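Local atomic coordinates of geranyl diphosphate synthase small subunit (Antirrhinum majus, PDB entry 3QKC), a protein that is the small subunit of geranyl diphosphate synthase, an isoprenoid-pathway prenyltransferase, and probably acts by pairing with a large catalytic subunit to make the C10 precursor of monoterpenes. Residues A[21-27]-A[37-42]; A[41-47]-A[75-79]; A[169-173]-A[225-229]. One frame throughout, in Å; residues are numbered along the deposited sequence.

Contact 1 of 3, residues A[21-27]-A[37-42]; sequences LKKAIPI and MHHLTF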
ATOM      1  N   LEU A  21       7.725 -16.360   0.098  1.00 43.37           N
ATOM      2  CA  LEU A  21       7.730 -15.285   1.072  1.00 42.53           C
ATOM      3  C   LEU A  21       8.937 -15.364   2.004  1.00 44.62           C
ATOM      4  O   LEU A  21       9.462 -14.340   2.435  1.00 44.77           O
ATOM      5  CB  LEU A  21       6.424 -15.295   1.873  1.00 40.76           C
ATOM      6  CG  LEU A  21       5.215 -14.687   1.143  1.00 39.29           C
ATOM      7  CD1 LEU A  21       3.916 -15.185   1.741  1.00 38.65           C
ATOM      8  CD2 LEU A  21       5.272 -13.182   1.160  1.00 38.64           C
ATOM      9  N   LYS A  22       9.382 -16.579   2.313  1.00 46.61           N
ATOM     10  CA  LYS A  22      10.498 -16.747   3.253  1.00 48.91           C
ATOM     11  C   LYS A  22      11.822 -16.251   2.680  1.00 49.99           C
ATOM     12  O   LYS A  22      12.687 -15.790   3.408  1.00 50.71           O
ATOM     13  CB  LYS A  22      10.586 -18.188   3.762  1.00 50.80           C
ATOM     14  CG  LYS A  22       9.836 -18.368   5.082  1.00 51.89           C
ATOM     15  CD  LYS A  22       9.462 -19.809   5.361  1.00 51.38           C
ATOM     16  CE  LYS A  22       9.459 -20.096   6.857  1.00 53.66           C
ATOM     17  NZ  LYS A  22       8.444 -19.290   7.604  1.00 50.91           N
ATOM     18  N   LYS A  23      11.944 -16.337   1.365  1.00 50.64           N
ATOM     19  CA  LYS A  23      13.041 -15.741   0.637  1.00 52.65           C
ATOM     20  C   LYS A  23      13.038 -14.203   0.679  1.00 51.55           C
ATOM     21  O   LYS A  23      14.091 -13.594   0.577  1.00 52.60           O
ATOM     22  CB  LYS A  23      13.027 -16.265  -0.805  1.00 54.21           C
ATOM     23  CG  LYS A  23      13.436 -17.742  -0.898  1.00 57.95           C
ATOM     24  CD  LYS A  23      13.028 -18.391  -2.214  1.00 56.15           C
ATOM     25  CE  LYS A  23      13.619 -19.791  -2.330  1.00 60.07           C
ATOM     26  NZ  LYS A  23      13.978 -20.117  -3.740  1.00 59.46           N
ATOM     27  N   ALA A  24      11.868 -13.585   0.872  1.00 49.65           N
ATOM     28  CA  ALA A  24      11.747 -12.123   0.827  1.00 48.69           C
ATOM     29  C   ALA A  24      11.754 -11.412   2.187  1.00 48.46           C
ATOM     30  O   ALA A  24      12.097 -10.225   2.266  1.00 48.46           O
ATOM     31  CB  ALA A  24      10.515 -11.732   0.032  1.00 47.26           C
ATOM     32  N   ILE A  25      11.364 -12.131   3.240  1.00 48.39           N
ATOM     33  CA  ILE A  25      11.181 -11.561   4.579  1.00 48.75           C
ATOM     34  C   ILE A  25      11.975 -12.345   5.642  1.00 51.10           C
ATOM     35  O   ILE A  25      11.455 -13.312   6.230  1.00 50.96           O
ATOM     36  CB  ILE A  25       9.693 -11.533   5.009  1.00 47.42           C
ATOM     37  CG1 ILE A  25       8.811 -10.932   3.921  1.00 45.27           C
ATOM     38  CG2 ILE A  25       9.528 -10.743   6.329  1.00 46.72           C
ATOM     39  CD1 ILE A  25       7.330 -11.239   4.097  1.00 44.70           C
ATOM     40  N   PRO A  26      13.227 -11.917   5.908  1.00 53.03           N
ATOM     41  CA  PRO A  26      14.070 -12.660   6.845  1.00 55.61           C
ATOM     42  C   PRO A  26      13.573 -12.436   8.266  1.00 56.06           C
ATOM     43  O   PRO A  26      12.977 -11.384   8.557  1.00 55.53           O
ATOM     44  CB  PRO A  26      15.464 -12.042   6.640  1.00 56.95           C
ATOM     45  CG  PRO A  26      15.195 -10.651   6.190  1.00 59.26           C
ATOM     46  CD  PRO A  26      13.843 -10.643   5.484  1.00 53.31           C
ATOM     47  N   ILE A  27      13.778 -13.405   9.148  1.00 57.23           N
ATOM     48  CA  ILE A  27      13.397 -13.170  10.526  1.00 57.99           C
ATOM     49  C   ILE A  27      14.372 -12.124  11.098  1.00 59.53           C
ATOM     50  O   ILE A  27      14.204 -11.660  12.215  1.00 59.65           O
ATOM     51  CB  ILE A  27      13.248 -14.503  11.345  1.00 59.48           C
ATOM     52  CG1 ILE A  27      12.741 -14.255  12.778  1.00 61.75           C
ATOM     53  CG2 ILE A  27      14.538 -15.315  11.345  1.00 63.93           C
ATOM     54  CD1 ILE A  27      11.287 -13.754  12.884  1.00 57.66           C
ATOM     55  N   MET A  37       7.398  -8.227  11.097  1.00 36.78           N
ATOM     56  CA  MET A  37       6.923  -8.572   9.735  1.00 36.08           C
ATOM     57  C   MET A  37       7.006 -10.063   9.422  1.00 36.68           C
ATOM     58  O   MET A  37       6.059 -10.642   8.894  1.00 36.61           O
ATOM     59  CB  MET A  37       7.630  -7.752   8.646  1.00 36.32           C
ATOM     60  CG  MET A  37       7.054  -7.981   7.240  1.00 30.48           C
ATOM     61  SD  MET A  37       7.699  -6.893   5.940  1.00 35.30           S
ATOM     62  CE  MET A  37       8.072  -5.418   6.914  1.00 30.48           C
ATOM     63  N   HIS A  38       8.140 -10.687   9.723  1.00 38.49           N
ATOM     64  CA  HIS A  38       8.285 -12.120   9.525  1.00 39.58           C
ATOM     65  C   HIS A  38       7.313 -12.894  10.416  1.00 40.20           C
ATOM     66  O   HIS A  38       6.602 -13.792   9.950  1.00 40.21           O
ATOM     67  CB  HIS A  38       9.722 -12.556   9.800  1.00 42.22           C
ATOM     68  CG  HIS A  38       9.988 -13.987   9.466  1.00 43.10           C
ATOM     69  ND1 HIS A  38      10.551 -14.372   8.270  1.00 43.32           N
ATOM     70  CD2 HIS A  38       9.748 -15.125  10.157  1.00 44.05           C
ATOM     71  CE1 HIS A  38      10.665 -15.689   8.246  1.00 44.31           C
ATOM     72  NE2 HIS A  38      10.183 -16.169   9.377  1.00 44.78           N
ATOM     73  N   HIS A  39       7.261 -12.540  11.691  1.00 41.08           N
ATOM     74  CA  HIS A  39       6.372 -13.236  12.596  1.00 42.37           C
ATOM     75  C   HIS A  39       4.884 -13.193  12.179  1.00 40.51           C
ATOM     76  O   HIS A  39       4.243 -14.231  12.067  1.00 40.87           O
ATOM     77  CB  HIS A  39       6.546 -12.750  14.028  1.00 44.81           C
ATOM     78  CG  HIS A  39       5.709 -13.507  15.008  1.00 45.87           C
ATOM     79  ND1 HIS A  39       4.554 -12.993  15.558  1.00 45.18           N
ATOM     80  CD2 HIS A  39       5.844 -14.758  15.514  1.00 47.19           C
ATOM     81  CE1 HIS A  39       4.017 -13.891  16.367  1.00 46.36           C
ATOM     82  NE2 HIS A  39       4.778 -14.971  16.354  1.00 47.57           N
ATOM     83  N   LEU A  40       4.347 -12.004  11.938  1.00 39.12           N
ATOM     84  CA  LEU A  40       2.904 -11.859  11.666  1.00 37.37           C
ATOM     85  C   LEU A  40       2.483 -12.552  10.381  1.00 36.07           C
ATOM     86  O   LEU A  40       1.433 -13.171  10.331  1.00 36.19           O
ATOM     87  CB  LEU A  40       2.491 -10.391  11.678  1.00 36.62           C
ATOM     88  CG  LEU A  40       2.782  -9.740  13.030  1.00 38.19           C
ATOM     89  CD1 LEU A  40       2.237  -8.323  13.077  1.00 37.07           C
ATOM     90  CD2 LEU A  40       2.191 -10.581  14.153  1.00 38.79           C
ATOM     91  N   THR A  41       3.344 -12.494   9.372  1.00 35.34           N
ATOM     92  CA  THR A  41       3.096 -13.101   8.069  1.00 34.37           C
ATOM     93  C   THR A  41       2.889 -14.616   8.155  1.00 35.27           C
ATOM     94  O   THR A  41       1.927 -15.147   7.588  1.00 34.69           O
ATOM     95  CB  THR A  41       4.236 -12.745   7.084  1.00 34.07           C
ATOM     96  OG1 THR A  41       4.355 -11.322   7.004  1.00 35.58           O
ATOM     97  CG2 THR A  41       4.000 -13.314   5.684  1.00 35.58           C
ATOM     98  N   PHE A  42       3.774 -15.299   8.868  1.00 36.67           N
ATOM     99  CA  PHE A  42       3.713 -16.762   8.983  1.00 38.38           C
ATOM    100  C   PHE A  42       2.931 -17.295  10.183  1.00 39.48           C
ATOM    101  O   PHE A  42       2.681 -18.498  10.268  1.00 40.11           O
ATOM    102  CB  PHE A  42       5.124 -17.362   8.938  1.00 39.56           C
ATOM    103  CG  PHE A  42       5.924 -16.881   7.762  1.00 38.55           C
ATOM    104  CD1 PHE A  42       6.797 -15.810   7.894  1.00 39.29           C
ATOM    105  CD2 PHE A  42       5.777 -17.468   6.523  1.00 38.78           C
ATOM    106  CE1 PHE A  42       7.513 -15.335   6.793  1.00 38.52           C
ATOM    107  CE2 PHE A  42       6.488 -17.002   5.420  1.00 38.03           C
ATOM    108  CZ  PHE A  42       7.354 -15.939   5.556  1.00 38.77           C
TER

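Contact 2 of 3, residues A[41-47]-A[75-79]; sequences TFAAPRT and HLMHV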
ATOM      1  N   THR A  41       3.344 -12.494   9.372  1.00 35.34           N
ATOM      2  CA  THR A  41       3.096 -13.101   8.069  1.00 34.37           C
ATOM      3  C   THR A  41       2.889 -14.616   8.155  1.00 35.27           C
ATOM      4  O   THR A  41       1.927 -15.147   7.588  1.00 34.69           O
ATOM      5  CB  THR A  41       4.236 -12.745   7.084  1.00 34.07           C
ATOM      6  OG1 THR A  41       4.355 -11.322   7.004  1.00 35.58           O
ATOM      7  CG2 THR A  41       4.000 -13.314   5.684  1.00 35.58           C
ATOM      8  N   PHE A  42       3.774 -15.299   8.868  1.00 36.67           N
ATOM      9  CA  PHE A  42       3.713 -16.762   8.983  1.00 38.38           C
ATOM     10  C   PHE A  42       2.931 -17.295  10.183  1.00 39.48           C
ATOM     11  O   PHE A  42       2.681 -18.498  10.268  1.00 40.11           O
ATOM     12  CB  PHE A  42       5.124 -17.362   8.938  1.00 39.56           C
ATOM     13  CG  PHE A  42       5.924 -16.881   7.762  1.00 38.55           C
ATOM     14  CD1 PHE A  42       6.797 -15.810   7.894  1.00 39.29           C
ATOM     15  CD2 PHE A  42       5.777 -17.468   6.523  1.00 38.78           C
ATOM     16  CE1 PHE A  42       7.513 -15.335   6.793  1.00 38.52           C
ATOM     17  CE2 PHE A  42       6.488 -17.002   5.420  1.00 38.03           C
ATOM     18  CZ  PHE A  42       7.354 -15.939   5.556  1.00 38.77           C
ATOM     19  N   ALA A  43       2.542 -16.418  11.104  1.00 39.78           N
ATOM     20  CA  ALA A  43       1.639 -16.835  12.188  1.00 41.12           C
ATOM     21  C   ALA A  43       0.170 -16.674  11.777  1.00 40.43           C
ATOM     22  O   ALA A  43      -0.719 -17.278  12.374  1.00 41.58           O
ATOM     23  CB  ALA A  43       1.907 -16.044  13.466  1.00 41.55           C
ATOM     24  N   ALA A  44      -0.087 -15.839  10.778  1.00 38.74           N
ATOM     25  CA  ALA A  44      -1.465 -15.516  10.417  1.00 37.98           C
ATOM     26  C   ALA A  44      -2.171 -16.713   9.766  1.00 38.77           C
ATOM     27  O   ALA A  44      -1.533 -17.479   9.050  1.00 38.56           O
ATOM     28  CB  ALA A  44      -1.480 -14.343   9.492  1.00 36.45           C
ATOM     29  N   PRO A  45      -3.495 -16.872  10.004  1.00 39.78           N
ATOM     30  CA  PRO A  45      -4.244 -17.882   9.232  1.00 40.46           C
ATOM     31  C   PRO A  45      -4.085 -17.618   7.734  1.00 40.08           C
ATOM     32  O   PRO A  45      -3.962 -16.466   7.320  1.00 39.40           O
ATOM     33  CB  PRO A  45      -5.701 -17.663   9.660  1.00 40.16           C
ATOM     34  CG  PRO A  45      -5.614 -16.939  10.993  1.00 41.86           C
ATOM     35  CD  PRO A  45      -4.370 -16.097  10.903  1.00 40.11           C
ATOM     36  N   ARG A  46      -4.033 -18.676   6.939  1.00 41.01           N
ATOM     37  CA  ARG A  46      -3.888 -18.518   5.496  1.00 41.49           C
ATOM     38  C   ARG A  46      -5.255 -18.137   4.911  1.00 39.13           C
ATOM     39  O   ARG A  46      -6.270 -18.261   5.589  1.00 38.68           O
ATOM     40  CB  ARG A  46      -3.304 -19.798   4.860  1.00 44.25           C
ATOM     41  CG  ARG A  46      -4.262 -20.979   4.755  1.00 49.80           C
ATOM     42  CD  ARG A  46      -3.591 -22.284   5.243  1.00 46.79           C
ATOM     43  NE  ARG A  46      -4.318 -23.525   4.949  1.00 52.08           N
ATOM     44  CZ  ARG A  46      -5.586 -23.785   5.273  1.00 48.16           C
ATOM     45  NH1 ARG A  46      -6.341 -22.864   5.875  1.00 51.94           N
ATOM     46  NH2 ARG A  46      -6.116 -24.968   4.952  1.00 53.37           N
ATOM     47  N   THR A  47      -5.270 -17.617   3.690  1.00 37.27           N
ATOM     48  CA  THR A  47      -6.526 -17.454   2.974  1.00 35.86           C
ATOM     49  C   THR A  47      -6.436 -18.221   1.680  1.00 35.30           C
ATOM     50  O   THR A  47      -5.396 -18.188   1.016  1.00 35.06           O
ATOM     51  CB  THR A  47      -6.891 -15.988   2.665  1.00 35.20           C
ATOM     52  OG1 THR A  47      -7.940 -15.974   1.685  1.00 31.17           O
ATOM     53  CG2 THR A  47      -5.677 -15.202   2.108  1.00 30.60           C
ATOM     54  N   HIS A  75      -1.679 -12.823  -0.013  1.00 28.20           N
ATOM     55  CA  HIS A  75      -1.519 -13.304   1.342  1.00 27.97           C
ATOM     56  C   HIS A  75      -1.174 -12.152   2.264  1.00 26.38           C
ATOM     57  O   HIS A  75      -1.765 -12.023   3.317  1.00 26.45           O
ATOM     58  CB  HIS A  75      -0.450 -14.404   1.435  1.00 30.09           C
ATOM     59  CG  HIS A  75      -0.109 -14.792   2.844  1.00 30.69           C
ATOM     60  ND1 HIS A  75      -0.955 -15.534   3.643  1.00 30.99           N
ATOM     61  CD2 HIS A  75       0.977 -14.523   3.604  1.00 31.14           C
ATOM     62  CE1 HIS A  75      -0.401 -15.716   4.829  1.00 31.51           C
ATOM     63  NE2 HIS A  75       0.775 -15.113   4.830  1.00 31.73           N
ATOM     64  N   LEU A  76      -0.245 -11.301   1.847  1.00 25.43           N
ATOM     65  CA  LEU A  76       0.176 -10.134   2.639  1.00 24.67           C
ATOM     66  C   LEU A  76      -0.923  -9.089   2.846  1.00 24.79           C
ATOM     67  O   LEU A  76      -1.048  -8.531   3.952  1.00 24.65           O
ATOM     68  CB  LEU A  76       1.438  -9.488   2.033  1.00 24.28           C
ATOM     69  CG  LEU A  76       2.739 -10.329   2.176  1.00 28.79           C
ATOM     70  CD1 LEU A  76       3.778  -9.885   1.160  1.00 25.46           C
ATOM     71  CD2 LEU A  76       3.336 -10.269   3.591  1.00 25.46           C
ATOM     72  N   MET A  77      -1.743  -8.824   1.821  1.00 24.84           N
ATOM     73  CA  MET A  77      -2.851  -7.875   2.020  1.00 25.57           C
ATOM     74  C   MET A  77      -3.718  -8.409   3.135  1.00 26.43           C
ATOM     75  O   MET A  77      -4.126  -7.662   4.023  1.00 27.46           O
ATOM     76  CB  MET A  77      -3.715  -7.660   0.763  1.00 25.34           C
ATOM     77  CG  MET A  77      -3.026  -6.986  -0.417  1.00 28.31           C
ATOM     78  SD  MET A  77      -2.200  -5.415  -0.082  1.00 25.51           S
ATOM     79  CE  MET A  77      -0.509  -6.052   0.023  1.00 28.74           C
ATOM     80  N   HIS A  78      -4.000  -9.709   3.058  1.00 26.00           N
ATOM     81  CA  HIS A  78      -4.797 -10.415   4.049  1.00 26.23           C
ATOM     82  C   HIS A  78      -4.189 -10.328   5.442  1.00 26.48           C
ATOM     83  O   HIS A  78      -4.920 -10.102   6.423  1.00 27.36           O
ATOM     84  CB  HIS A  78      -4.982 -11.878   3.622  1.00 26.45           C
ATOM     85  CG  HIS A  78      -5.308 -12.828   4.748  1.00 27.30           C
ATOM     86  ND1 HIS A  78      -6.568 -12.941   5.295  1.00 27.54           N
ATOM     87  CD2 HIS A  78      -4.547 -13.771   5.362  1.00 27.59           C
ATOM     88  CE1 HIS A  78      -6.562 -13.878   6.228  1.00 28.30           C
ATOM     89  NE2 HIS A  78      -5.347 -14.403   6.281  1.00 28.45           N
ATOM     90  N   VAL A  79      -2.871 -10.541   5.525  1.00 26.09           N
ATOM     91  CA  VAL A  79      -2.133 -10.416   6.783  1.00 26.68           C
ATOM     92  C   VAL A  79      -2.224  -8.995   7.310  1.00 26.67           C
ATOM     93  O   VAL A  79      -2.435  -8.790   8.518  1.00 27.58           O
ATOM     94  CB  VAL A  79      -0.631 -10.832   6.648  1.00 26.82           C
ATOM     95  CG1 VAL A  79       0.188 -10.355   7.867  1.00 24.87           C
ATOM     96  CG2 VAL A  79      -0.502 -12.333   6.498  1.00 24.65           C
TER
HETATM   97  O   HOH W   1      -2.854 -16.956   2.418  1.00 25.55           O

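Contact 3 of 3, residues A[169-173]-A[225-229]; sequences LELIE and GFEGR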
ATOM      1  N   LEU A 169     -28.584  -9.699   8.087  1.00 74.19           N
ATOM      2  CA  LEU A 169     -27.965 -10.667   7.173  1.00 71.12           C
ATOM      3  C   LEU A 169     -27.379 -10.067   5.886  1.00 68.35           C
ATOM      4  O   LEU A 169     -26.334 -10.516   5.424  1.00 65.94           O
ATOM      5  CB  LEU A 169     -28.954 -11.801   6.831  1.00 72.57           C
ATOM      6  CG  LEU A 169     -28.897 -13.150   7.572  1.00 73.33           C
ATOM      7  CD1 LEU A 169     -28.958 -13.015   9.092  1.00 73.92           C
ATOM      8  CD2 LEU A 169     -29.992 -14.101   7.065  1.00 74.95           C
ATOM      9  N   GLU A 170     -28.057  -9.073   5.309  1.00 68.74           N
ATOM     10  CA  GLU A 170     -27.586  -8.424   4.075  1.00 66.66           C
ATOM     11  C   GLU A 170     -26.323  -7.609   4.313  1.00 63.25           C
ATOM     12  O   GLU A 170     -25.450  -7.552   3.450  1.00 61.61           O
ATOM     13  CB  GLU A 170     -28.666  -7.526   3.462  1.00 69.23           C
ATOM     14  CG  GLU A 170     -29.796  -8.272   2.757  1.00 72.62           C
ATOM     15  CD  GLU A 170     -31.018  -8.501   3.641  1.00 74.17           C
ATOM     16  OE1 GLU A 170     -30.999  -8.107   4.834  1.00 75.78           O
ATOM     17  OE2 GLU A 170     -32.008  -9.071   3.136  1.00 77.45           O
ATOM     18  N   LEU A 171     -26.251  -6.977   5.484  1.00 62.37           N
ATOM     19  CA  LEU A 171     -25.092  -6.215   5.914  1.00 59.56           C
ATOM     20  C   LEU A 171     -23.921  -7.155   6.185  1.00 56.93           C
ATOM     21  O   LEU A 171     -22.784  -6.819   5.874  1.00 54.47           O
ATOM     22  CB  LEU A 171     -25.407  -5.383   7.166  1.00 60.62           C
ATOM     23  CG  LEU A 171     -24.251  -4.808   8.005  1.00 58.99           C
ATOM     24  CD1 LEU A 171     -23.431  -3.804   7.216  1.00 57.68           C
ATOM     25  CD2 LEU A 171     -24.726  -4.184   9.323  1.00 60.89           C
ATOM     26  N   ILE A 172     -24.213  -8.322   6.768  1.00 57.24           N
ATOM     27  CA  ILE A 172     -23.195  -9.347   7.022  1.00 55.10           C
ATOM     28  C   ILE A 172     -22.649  -9.895   5.706  1.00 53.64           C
ATOM     29  O   ILE A 172     -21.423  -9.930   5.505  1.00 51.87           O
ATOM     30  CB  ILE A 172     -23.717 -10.482   7.925  1.00 56.12           C
ATOM     31  CG1 ILE A 172     -23.917  -9.970   9.354  1.00 56.25           C
ATOM     32  CG2 ILE A 172     -22.752 -11.674   7.926  1.00 53.61           C
ATOM     33  CD1 ILE A 172     -24.749 -10.889  10.236  1.00 59.33           C
ATOM     34  N   GLU A 173     -23.553 -10.301   4.811  1.00 54.48           N
ATOM     35  CA  GLU A 173     -23.158 -10.742   3.478  1.00 53.60           C
ATOM     36  C   GLU A 173     -22.314  -9.689   2.769  1.00 51.34           C
ATOM     37  O   GLU A 173     -21.279 -10.019   2.201  1.00 49.84           O
ATOM     38  CB  GLU A 173     -24.371 -11.107   2.613  1.00 56.30           C
ATOM     39  CG  GLU A 173     -23.978 -11.736   1.270  1.00 58.59           C
ATOM     40  CD  GLU A 173     -25.153 -12.253   0.459  1.00 57.61           C
ATOM     41  OE1 GLU A 173     -26.300 -12.267   0.966  1.00 62.60           O
ATOM     42  OE2 GLU A 173     -24.920 -12.660  -0.705  1.00 60.26           O
ATOM     43  N   GLY A 225     -27.803 -18.836   9.035  1.00 86.61           N
ATOM     44  CA  GLY A 225     -28.877 -18.086   8.372  1.00 86.89           C
ATOM     45  C   GLY A 225     -28.673 -17.956   6.865  1.00 84.58           C
ATOM     46  O   GLY A 225     -29.476 -17.314   6.174  1.00 85.62           O
ATOM     47  N   PHE A 226     -27.622 -18.609   6.362  1.00 81.48           N
ATOM     48  CA  PHE A 226     -27.093 -18.370   5.020  1.00 78.68           C
ATOM     49  C   PHE A 226     -27.119 -19.552   4.042  1.00 78.04           C
ATOM     50  O   PHE A 226     -26.795 -19.368   2.867  1.00 76.98           O
ATOM     51  CB  PHE A 226     -25.653 -17.850   5.126  1.00 75.59           C
ATOM     52  CG  PHE A 226     -25.535 -16.502   5.782  1.00 74.83           C
ATOM     53  CD1 PHE A 226     -24.932 -16.372   7.030  1.00 74.80           C
ATOM     54  CD2 PHE A 226     -26.025 -15.360   5.149  1.00 75.52           C
ATOM     55  CE1 PHE A 226     -24.817 -15.126   7.640  1.00 74.22           C
ATOM     56  CE2 PHE A 226     -25.914 -14.116   5.747  1.00 74.96           C
ATOM     57  CZ  PHE A 226     -25.312 -13.997   6.997  1.00 74.87           C
ATOM     58  N   GLU A 227     -27.492 -20.747   4.508  1.00 78.68           N
ATOM     59  CA  GLU A 227     -27.425 -21.961   3.671  1.00 78.09           C
ATOM     60  C   GLU A 227     -27.928 -21.770   2.234  1.00 77.37           C
ATOM     61  O   GLU A 227     -27.274 -22.209   1.282  1.00 76.11           O
ATOM     62  CB  GLU A 227     -28.134 -23.153   4.328  1.00 80.66           C
ATOM     63  CG  GLU A 227     -27.201 -24.080   5.103  1.00 81.47           C
ATOM     64  CD  GLU A 227     -27.587 -25.558   4.995  1.00 81.59           C
ATOM     65  OE1 GLU A 227     -28.776 -25.903   5.191  1.00 85.59           O
ATOM     66  OE2 GLU A 227     -26.687 -26.386   4.721  1.00 82.06           O
ATOM     67  N   GLY A 228     -29.078 -21.111   2.092  1.00 78.11           N
ATOM     68  CA  GLY A 228     -29.682 -20.850   0.781  1.00 77.87           C
ATOM     69  C   GLY A 228     -28.866 -19.913  -0.095  1.00 74.79           C
ATOM     70  O   GLY A 228     -28.730 -20.132  -1.305  1.00 74.40           O
ATOM     71  N   ARG A 229     -28.322 -18.863   0.519  1.00 72.50           N
ATOM     72  CA  ARG A 229     -27.451 -17.926  -0.185  1.00 69.42           C
ATOM     73  C   ARG A 229     -26.152 -18.617  -0.630  1.00 66.78           C
ATOM     74  O   ARG A 229     -25.661 -18.377  -1.736  1.00 65.87           O
ATOM     75  CB  ARG A 229     -27.139 -16.710   0.698  1.00 68.03           C
ATOM     76  CG  ARG A 229     -27.053 -15.361  -0.029  1.00 65.96           C
ATOM     77  CD  ARG A 229     -26.772 -15.478  -1.516  1.00 67.11           C
ATOM     78  NE  ARG A 229     -26.273 -14.234  -2.087  1.00 64.57           N
ATOM     79  CZ  ARG A 229     -26.396 -13.885  -3.365  1.00 66.61           C
ATOM     80  NH1 ARG A 229     -27.019 -14.681  -4.229  1.00 66.46           N
ATOM     81  NH2 ARG A 229     -25.898 -12.731  -3.781  1.00 64.23           N
TER

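Contact 1 of 3, residues A[21-27]-A[37-42]
The ring of His38 has Ile27 over one face, with Ile27 CB 3.8 Å from the His38 ring centroid, a CH-pi contact. The same ring uses its edge for polarity: His38 ND1 donates a very short hydrogen bond of 2.5 Å to Ile25 O. This bond ties the turn after helix 5-24 to the side of helix 34-43. One helical turn on, Phe42 offers a ring face to Lys22. Lys22 NZ stands 3.5 Å from the Phe42 centroid, close to the ring normal, in a cation-pi interaction. Leu21 CB touches Phe42 CZ at 3.9 Å. Deeper in, Ile25 CG2 meets Met37 CG at 3.8 Å. Consecutive helices 5-24 and 34-43 pack through side chains, as expected in the all-helical prenyltransferase fold. Polar and cation-pi contacts thus lie alongside an apolar layer. That layer continues into the all-helical core: Leu21 reaches Ala72 and Leu76 of helix 68-85, while Ile25 packs on Phe118 and Met37 on Ile115, both of helix 105-126.

Contact 2 of 3, residues A[41-47]-A[75-79]
Two histidines of helix 68-85 donate hydrogen bonds to backbone carbonyls of the opposing segment. His78 NE2 binds Pro45 O at 2.7 Å, and His75 NE2 binds Thr41 O at 3.0 Å. Both carbonyls lie near the planes of the rings they meet. His75 and His78 are three residues apart, so they project from neighbouring turns of one helix. Together they hold the end of helix 34-43 and the extended link that follows it.

A water adds a third tie. It accepts from Thr47 N at 2.8 Å and lies 2.7 Å from His75 ND1. Both ring nitrogens of His75 therefore have polar partners.

Around these bonds the side chains close up. Thr47 CG2 sits over the face of His78, 3.8 Å from its ring centroid, a CH-pi contact. Ala44 CB meets Val79 CG2 at 3.7 Å. Thr41 OG1 comes within 3.7 Å of Leu76 CD2, but this hydroxyl is hydrogen-bonded to Met37 O in its own helix. Arg46 points its CB away, and its guanidinium forms a salt bridge with Glu14 of helix 5-24.

Ala44 is the first residue to leave helical geometry, and Thr47 is the N-cap of helix 48-59, its OG1 capping Ala49 N. The segment is thus a short helix-to-helix connection laid across a third helix. Such packing of helices and short links belongs to the all-alpha prenyltransferase fold expected of this family.

Contact 3 of 3, residues A[169-173]-A[225-229]
The charged part of the contact is one salt bridge. Glu173 OE2 accepts from Arg229 NE at 2.5 Å, a very short and nearly straight hydrogen bond. The same oxygen takes a weak second one from Arg229 NH2 at 3.2 Å. Glu173 OE2 lies near the guanidinium plane, at its edge. Arg229 NH1 belongs to another salt bridge, with Glu232 one turn further along its helix, so the guanidinium joins two carboxylates.

The apolar part is built round the ring of Phe226, which is buried in the fold. Phe226 CZ meets Ile172 CG2 at 3.6 Å, and Phe226 CE2 meets Leu169 CG at 3.6 Å. Both aliphatic residues lie on the first turn of helix 169-195. Leu163 and Lys221, from loops, also touch Ile172.

The backbone joins in at Gly225, whose O is 3.4 Å from Leu169 CD2. A CB on Gly225 would be tight against that same methyl.

Here, far from the centre of the chain, the start of helix 169-195 meets the loop before helix 227-241 and its first turn. The Phe226 packing implies no directional bonds, whereas the salt bridge beside it is directional and depends on how Glu173 meets the guanidinium edge.

In the fold
From the N terminus, contact 1 closes first. It brings the end of helix 5-24 and the turn after it against helix 34-43 across a nine-residue link. Contact 2 opens on that same helix, sharing Thr41 and Phe42, and closes a longer loop through helix 48-59 to helix 68-85. The two touch directly, with Leu21 against His75 and Leu76, so three helices form one continuous cluster. Contact 3 comes later and stands apart, about 36 Å from contact 1 between centres and across the chain's centre from it. It closes the loop through helix 199-219, joining helices 169-195 and 227-241. The three follow in series, and none encloses another.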